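Local atomic coordinates of putative heme binding protein (Tannerella forsythia, PDB entry 6EU8), a protein that probably binds heme, as a member of the HmuY-like family of bacterial heme-binding proteins, and is captured here without its ligand. Residues F76-A87 against K135-I144. Sequence-based numbering, arbitrary orientation.
Sequences FDIRTNEGEAIA and KVNPVLKTWI
Trp143 CG stands between its own backbone N and carbonyl carbon (chi1 80°), and Phe76, its CG anti to the carbonyl carbon (chi1 -63°), swings its ring to meet the indole. The two make an offset edge-to-face pair, planes at 86°, the edge of the Trp143 six-membered ring pointing toward the face of Phe76, with Trp143 CZ2 3.6 Å from Phe76 CD1. The same indole edge gives a nearly straight hydrogen bond from Trp143 NE1 to Phe76 O, 2.9 Å long and close to the ring plane, so polar and aromatic contacts together fix the tilt of the indole. A water that donates to both Phe76 O and Lys141 O adds a second link, and Ile144 CD1 lies over one face of the Phe76 ring. Beyond the indole, Ile78 crosses it with CG1 and sends CG2 to Leu140 CD1, 3.9 Å away. Leu140 CG also packs on Ala85 CB, wedging the leucine between strands 77-80 and 84-87; farther along, Val139 CG1 touches the backbone of Ile86 and Ala87.

Asn137 N donates a nearly straight hydrogen bond of 2.9 Å to Ile78 O. The Asn137 side chain faces two ways: OD1 takes the N-H of Leu140 on a lone pair at 3.0 Å, while ND2 reaches Asp107 and Lys105 O on strand 105-111. At the far end, the Lys135 chain lies against one face of the Arg79 guanidinium, CD 3.7 Å from NH2; a salt bridge from Arg79 NH1 to Glu62 probably lessens the repulsion between arginine and lysine.

Thus an Asx motif at Asn137 leads into the short 3-10 turn 140-143, which packs between edge strand 77-80 of the four-stranded sheet and strand 84-87 of the larger antiparallel sheet in this all-beta HmuY fold.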
ATOM      1  N   PHE A  76      -4.580  -0.455   4.927  1.00 20.26           N
ATOM      2  CA  PHE A  76      -4.555   0.843   4.207  1.00 19.83           C
ATOM      3  C   PHE A  76      -3.136   1.379   4.022  1.00 19.60           C
ATOM      4  O   PHE A  76      -2.944   2.520   3.545  1.00 20.52           O
ATOM      5  CB  PHE A  76      -5.478   1.880   4.872  1.00 21.42           C
ATOM      6  CG  PHE A  76      -6.958   1.520   4.880  1.00 21.69           C
ATOM      7  CD1 PHE A  76      -7.541   0.682   3.922  1.00 21.68           C
ATOM      8  CD2 PHE A  76      -7.770   2.041   5.887  1.00 23.46           C
ATOM      9  CE1 PHE A  76      -8.896   0.395   3.946  1.00 22.93           C
ATOM     10  CE2 PHE A  76      -9.144   1.734   5.912  1.00 22.39           C
ATOM     11  CZ  PHE A  76      -9.684   0.932   4.961  1.00 22.75           C
ATOM     12  N   ASP A  77      -2.148   0.570   4.410  1.00 20.03           N
ATOM     13  CA  ASP A  77      -0.716   0.900   4.173  1.00 20.46           C
ATOM     14  C   ASP A  77      -0.345   0.608   2.713  1.00 20.42           C
ATOM     15  O   ASP A  77      -0.654  -0.463   2.180  1.00 19.41           O
ATOM     16  CB  ASP A  77       0.173   0.040   5.055  1.00 20.79           C
ATOM     17  CG  ASP A  77      -0.168   0.135   6.516  1.00 21.62           C
ATOM     18  OD1 ASP A  77      -0.054   1.239   7.080  1.00 24.40           O
ATOM     19  OD2 ASP A  77      -0.518  -0.900   7.134  1.00 23.47           O
ATOM     20  N   ILE A  78       0.340   1.564   2.081  1.00 20.52           N
ATOM     21  CA  ILE A  78       0.746   1.461   0.661  1.00 22.00           C
ATOM     22  C   ILE A  78       2.247   1.679   0.596  1.00 20.63           C
ATOM     23  O   ILE A  78       2.762   2.672   1.176  1.00 21.83           O
ATOM     24  CB  ILE A  78       0.108   2.541  -0.246  1.00 22.50           C
ATOM     25  CG1 ILE A  78      -1.363   2.750   0.073  1.00 26.79           C
ATOM     26  CG2 ILE A  78       0.311   2.184  -1.720  1.00 23.39           C
ATOM     27  CD1 ILE A  78      -2.216   1.592  -0.245  1.00 27.14           C
ATOM     28  N   ARG A  79       2.964   0.748  -0.046  1.00 21.17           N
ATOM     29  CA  ARG A  79       4.394   0.947  -0.333  1.00 22.08           C
ATOM     30  C   ARG A  79       4.650   0.813  -1.831  1.00 23.12           C
ATOM     31  O   ARG A  79       3.787   0.403  -2.598  1.00 22.51           O
ATOM     32  CB  ARG A  79       5.282  -0.028   0.438  1.00 23.29           C
ATOM     33  CG  ARG A  79       5.160  -1.470  -0.019  1.00 22.78           C
ATOM     34  CD  ARG A  79       6.254  -2.360   0.522  1.00 24.79           C
ATOM     35  NE  ARG A  79       7.539  -2.063  -0.115  1.00 25.85           N
ATOM     36  CZ  ARG A  79       8.567  -2.903  -0.172  1.00 26.25           C
ATOM     37  NH1 ARG A  79       8.508  -4.117   0.368  1.00 27.19           N
ATOM     38  NH2 ARG A  79       9.683  -2.498  -0.820  1.00 27.59           N
ATOM     39  N   THR A  80       5.891   1.142  -2.211  1.00 22.62           N
ATOM     40  CA  THR A  80       6.366   1.000  -3.586  1.00 23.02           C
ATOM     41  C   THR A  80       7.533   0.012  -3.643  1.00 23.80           C
ATOM     42  O   THR A  80       8.073  -0.389  -2.610  1.00 23.45           O
ATOM     43  CB  THR A  80       6.826   2.372  -4.147  1.00 23.37           C
ATOM     44  OG1 THR A  80       8.037   2.804  -3.503  1.00 23.03           O
ATOM     45  CG2 THR A  80       5.737   3.419  -4.005  1.00 23.91           C
ATOM     46  N   ASN A  81       7.944  -0.334  -4.875  1.00 23.37           N
ATOM     47  CA  ASN A  81       9.127  -1.211  -5.083  1.00 25.76           C
ATOM     48  C   ASN A  81      10.341  -0.326  -5.361  1.00 26.01           C
ATOM     49  O   ASN A  81      10.754  -0.169  -6.529  1.00 27.08           O
ATOM     50  CB  ASN A  81       8.865  -2.208  -6.220  1.00 25.04           C
ATOM     51  CG  ASN A  81       9.938  -3.272  -6.326  1.00 26.33           C
ATOM     52  OD1 ASN A  81      10.851  -3.324  -5.502  1.00 28.33           O
ATOM     53  ND2 ASN A  81       9.817  -4.145  -7.314  1.00 28.21           N
ATOM     54  N   GLU A  82      10.912   0.249  -4.301  1.00 26.15           N
ATOM     55  CA  GLU A  82      11.974   1.268  -4.390  1.00 29.47           C
ATOM     56  C   GLU A  82      11.601   2.444  -5.316  1.00 29.20           C
ATOM     57  O   GLU A  82      12.413   2.912  -6.150  1.00 30.95           O
ATOM     58  CB  GLU A  82      13.319   0.613  -4.815  1.00 32.16           C
ATOM     59  CG  GLU A  82      13.872  -0.404  -3.835  1.00 37.13           C
ATOM     60  CD  GLU A  82      15.083  -1.142  -4.399  1.00 40.78           C
ATOM     61  OE1 GLU A  82      15.993  -0.467  -4.905  1.00 51.34           O
ATOM     62  OE2 GLU A  82      15.110  -2.384  -4.384  1.00 44.15           O
ATOM     63  N   GLY A  83      10.370   2.925  -5.173  1.00 27.10           N
ATOM     64  CA  GLY A  83       9.853   4.083  -5.889  1.00 27.34           C
ATOM     65  C   GLY A  83       9.734   5.338  -5.072  1.00 26.09           C
ATOM     66  O   GLY A  83      10.262   5.434  -3.967  1.00 27.96           O
ATOM     67  N   GLU A  84       9.075   6.343  -5.637  1.00 25.10           N
ATOM     68  CA  GLU A  84       8.872   7.619  -4.939  1.00 27.02           C
ATOM     69  C   GLU A  84       7.589   8.281  -5.410  1.00 26.34           C
ATOM     70  O   GLU A  84       7.160   8.062  -6.561  1.00 26.33           O
ATOM     71  CB  GLU A  84      10.115   8.521  -5.069  1.00 30.18           C
ATOM     72  CG  GLU A  84      10.530   8.839  -6.508  1.00 33.54           C
ATOM     73  CD  GLU A  84      11.849   9.612  -6.623  1.00 37.80           C
ATOM     74  OE1 GLU A  84      12.514   9.892  -5.606  1.00 38.35           O
ATOM     75  OE2 GLU A  84      12.204   9.962  -7.757  1.00 41.10           O
ATOM     76  N   ALA A  85       6.955   9.057  -4.514  1.00 25.36           N
ATOM     77  CA  ALA A  85       5.614   9.607  -4.776  1.00 24.93           C
ATOM     78  C   ALA A  85       5.423  11.062  -4.349  1.00 24.12           C
ATOM     79  O   ALA A  85       6.103  11.544  -3.451  1.00 26.22           O
ATOM     80  CB  ALA A  85       4.575   8.736  -4.044  1.00 24.65           C
ATOM     81  N   ILE A  86       4.484  11.731  -5.034  1.00 23.91           N
ATOM     82  CA  ILE A  86       3.877  13.019  -4.638  1.00 25.34           C
ATOM     83  C   ILE A  86       2.367  12.961  -4.691  1.00 24.48           C
ATOM     84  O   ILE A  86       1.783  12.162  -5.418  1.00 24.98           O
ATOM     85  CB  ILE A  86       4.287  14.238  -5.539  1.00 28.03           C
ATOM     86  CG1 ILE A  86       3.855  14.035  -7.002  1.00 28.82           C
ATOM     87  CG2 ILE A  86       5.762  14.484  -5.437  1.00 30.24           C
ATOM     88  CD1 ILE A  86       4.098  15.250  -7.886  1.00 31.86           C
ATOM     89  N   ALA A  87       1.734  13.813  -3.869  1.00 24.93           N
ATOM     90  CA  ALA A  87       0.319  14.120  -3.990  1.00 25.66           C
ATOM     91  C   ALA A  87       0.189  15.447  -4.723  1.00 24.84           C
ATOM     92  O   ALA A  87       0.625  16.480  -4.208  1.00 29.26           O
ATOM     93  CB  ALA A  87      -0.360  14.215  -2.629  1.00 27.10           C
ATOM     94  N   LYS A 135       8.196  -1.505   5.376  1.00 21.63           N
ATOM     95  CA  LYS A 135       8.358  -0.330   4.509  1.00 22.60           C
ATOM     96  C   LYS A 135       6.983   0.185   4.093  1.00 21.98           C
ATOM     97  O   LYS A 135       6.140  -0.599   3.651  1.00 22.49           O
ATOM     98  CB  LYS A 135       9.182  -0.675   3.244  1.00 25.77           C
ATOM     99  CG  LYS A 135      10.618  -1.061   3.539  1.00 28.53           C
ATOM    100  CD  LYS A 135      11.387  -1.492   2.289  1.00 34.56           C
ATOM    101  CE  LYS A 135      12.831  -1.839   2.623  1.00 40.33           C
ATOM    102  NZ  LYS A 135      13.263  -3.108   1.970  1.00 45.28           N
ATOM    103  N   VAL A 136       6.772   1.504   4.231  1.00 21.75           N
ATOM    104  CA  VAL A 136       5.533   2.182   3.880  1.00 21.89           C
ATOM    105  C   VAL A 136       5.883   3.528   3.234  1.00 21.57           C
ATOM    106  O   VAL A 136       6.864   4.165   3.631  1.00 23.47           O
ATOM    107  CB  VAL A 136       4.595   2.403   5.109  1.00 22.95           C
ATOM    108  CG1 VAL A 136       4.221   1.054   5.730  1.00 23.90           C
ATOM    109  CG2 VAL A 136       5.225   3.308   6.170  1.00 23.95           C
ATOM    110  N   ASN A 137       5.077   3.995   2.303  1.00 21.77           N
ATOM    111  CA  ASN A 137       5.319   5.304   1.688  1.00 20.97           C
ATOM    112  C   ASN A 137       4.543   6.386   2.436  1.00 22.62           C
ATOM    113  O   ASN A 137       3.307   6.271   2.566  1.00 21.61           O
ATOM    114  CB  ASN A 137       4.925   5.301   0.219  1.00 21.53           C
ATOM    115  CG  ASN A 137       5.423   6.552  -0.482  1.00 22.78           C
ATOM    116  OD1 ASN A 137       4.779   7.582  -0.474  1.00 22.46           O
ATOM    117  ND2 ASN A 137       6.632   6.464  -1.011  1.00 23.38           N
ATOM    118  N   PRO A 138       5.236   7.432   2.949  1.00 23.41           N
ATOM    119  CA  PRO A 138       4.565   8.435   3.790  1.00 24.04           C
ATOM    120  C   PRO A 138       3.655   9.406   3.015  1.00 23.56           C
ATOM    121  O   PRO A 138       2.800  10.044   3.631  1.00 25.23           O
ATOM    122  CB  PRO A 138       5.742   9.180   4.430  1.00 25.18           C
ATOM    123  CG  PRO A 138       6.829   9.054   3.441  1.00 25.23           C
ATOM    124  CD  PRO A 138       6.677   7.705   2.830  1.00 24.42           C
ATOM    125  N   VAL A 139       3.854   9.545   1.693  1.00 22.23           N
ATOM    126  CA  VAL A 139       2.957  10.316   0.838  1.00 23.36           C
ATOM    127  C   VAL A 139       1.691   9.485   0.511  1.00 23.50           C
ATOM    128  O   VAL A 139       0.565   9.943   0.735  1.00 22.76           O
ATOM    129  CB  VAL A 139       3.670  10.836  -0.457  1.00 23.52           C
ATOM    130  CG1 VAL A 139       2.667  11.388  -1.477  1.00 23.76           C
ATOM    131  CG2 VAL A 139       4.721  11.891  -0.079  1.00 25.84           C
ATOM    132  N   LEU A 140       1.866   8.255   0.043  1.00 20.91           N
ATOM    133  CA  LEU A 140       0.705   7.444  -0.315  1.00 21.38           C
ATOM    134  C   LEU A 140      -0.186   7.148   0.889  1.00 21.02           C
ATOM    135  O   LEU A 140      -1.365   6.965   0.702  1.00 21.78           O
ATOM    136  CB  LEU A 140       1.121   6.174  -1.051  1.00 20.74           C
ATOM    137  CG  LEU A 140       1.800   6.431  -2.411  1.00 22.93           C
ATOM    138  CD1 LEU A 140       2.427   5.154  -2.963  1.00 23.22           C
ATOM    139  CD2 LEU A 140       0.832   7.055  -3.393  1.00 25.11           C
ATOM    140  N   LYS A 141       0.366   7.167   2.095  1.00 20.76           N
ATOM    141  CA  LYS A 141      -0.440   6.931   3.337  1.00 21.98           C
ATOM    142  C   LYS A 141      -1.571   7.936   3.457  1.00 22.27           C
ATOM    143  O   LYS A 141      -2.649   7.622   4.003  1.00 23.07           O
ATOM    144  CB  LYS A 141       0.467   7.032   4.561  1.00 24.21           C
ATOM    145  CG  LYS A 141      -0.150   6.619   5.904  1.00 27.65           C
ATOM    146  CD  LYS A 141       0.783   6.990   7.063  1.00 33.04           C
ATOM    147  CE  LYS A 141       0.076   7.007   8.406  1.00 37.38           C
ATOM    148  NZ  LYS A 141       0.058   5.664   9.020  1.00 39.29           N
ATOM    149  N   THR A 142      -1.361   9.131   2.924  1.00 23.23           N
ATOM    150  CA  THR A 142      -2.384  10.179   2.972  1.00 21.52           C
ATOM    151  C   THR A 142      -3.616   9.969   2.086  1.00 21.58           C
ATOM    152  O   THR A 142      -4.527  10.819   2.096  1.00 23.30           O
ATOM    153  CB  THR A 142      -1.792  11.573   2.708  1.00 22.23           C
ATOM    154  OG1 THR A 142      -1.471  11.751   1.318  1.00 22.93           O
ATOM    155  CG2 THR A 142      -0.577  11.824   3.594  1.00 22.82           C
ATOM    156  N   TRP A 143      -3.695   8.877   1.318  1.00 19.96           N
ATOM    157  CA  TRP A 143      -4.914   8.544   0.557  1.00 20.06           C
ATOM    158  C   TRP A 143      -6.144   8.430   1.479  1.00 20.54           C
ATOM    159  O   TRP A 143      -7.252   8.655   1.032  1.00 21.46           O
ATOM    160  CB  TRP A 143      -4.743   7.282  -0.300  1.00 20.60           C
ATOM    161  CG  TRP A 143      -4.867   5.924   0.394  1.00 20.23           C
ATOM    162  CD1 TRP A 143      -3.932   5.262   1.130  1.00 21.34           C
ATOM    163  CD2 TRP A 143      -6.008   5.061   0.325  1.00 20.91           C
ATOM    164  NE1 TRP A 143      -4.435   4.054   1.569  1.00 19.67           N
ATOM    165  CE2 TRP A 143      -5.694   3.889   1.047  1.00 21.10           C
ATOM    166  CE3 TRP A 143      -7.258   5.167  -0.293  1.00 21.11           C
ATOM    167  CZ2 TRP A 143      -6.601   2.830   1.189  1.00 21.25           C
ATOM    168  CZ3 TRP A 143      -8.158   4.101  -0.173  1.00 21.59           C
ATOM    169  CH2 TRP A 143      -7.819   2.944   0.558  1.00 21.16           C
ATOM    170  N   ILE A 144      -5.912   8.082   2.750  1.00 21.81           N
ATOM    171  CA  ILE A 144      -6.958   8.122   3.800  1.00 21.98           C
ATOM    172  C   ILE A 144      -6.790   9.432   4.580  1.00 21.62           C
ATOM    173  O   ILE A 144      -5.747   9.682   5.172  1.00 22.86           O
ATOM    174  CB  ILE A 144      -6.793   6.918   4.761  1.00 22.54           C
ATOM    175  CG1 ILE A 144      -6.976   5.579   4.043  1.00 23.39           C
ATOM    176  CG2 ILE A 144      -7.692   7.055   6.006  1.00 24.31           C
ATOM    177  CD1 ILE A 144      -8.332   5.357   3.416  1.00 23.74           C
TER
HETATM  178  O   HOH W   1      -3.247   4.944   5.054  1.00 25.13           O
HETATM  179  O   HOH W   2       1.150   4.027   3.525  1.00 23.23           O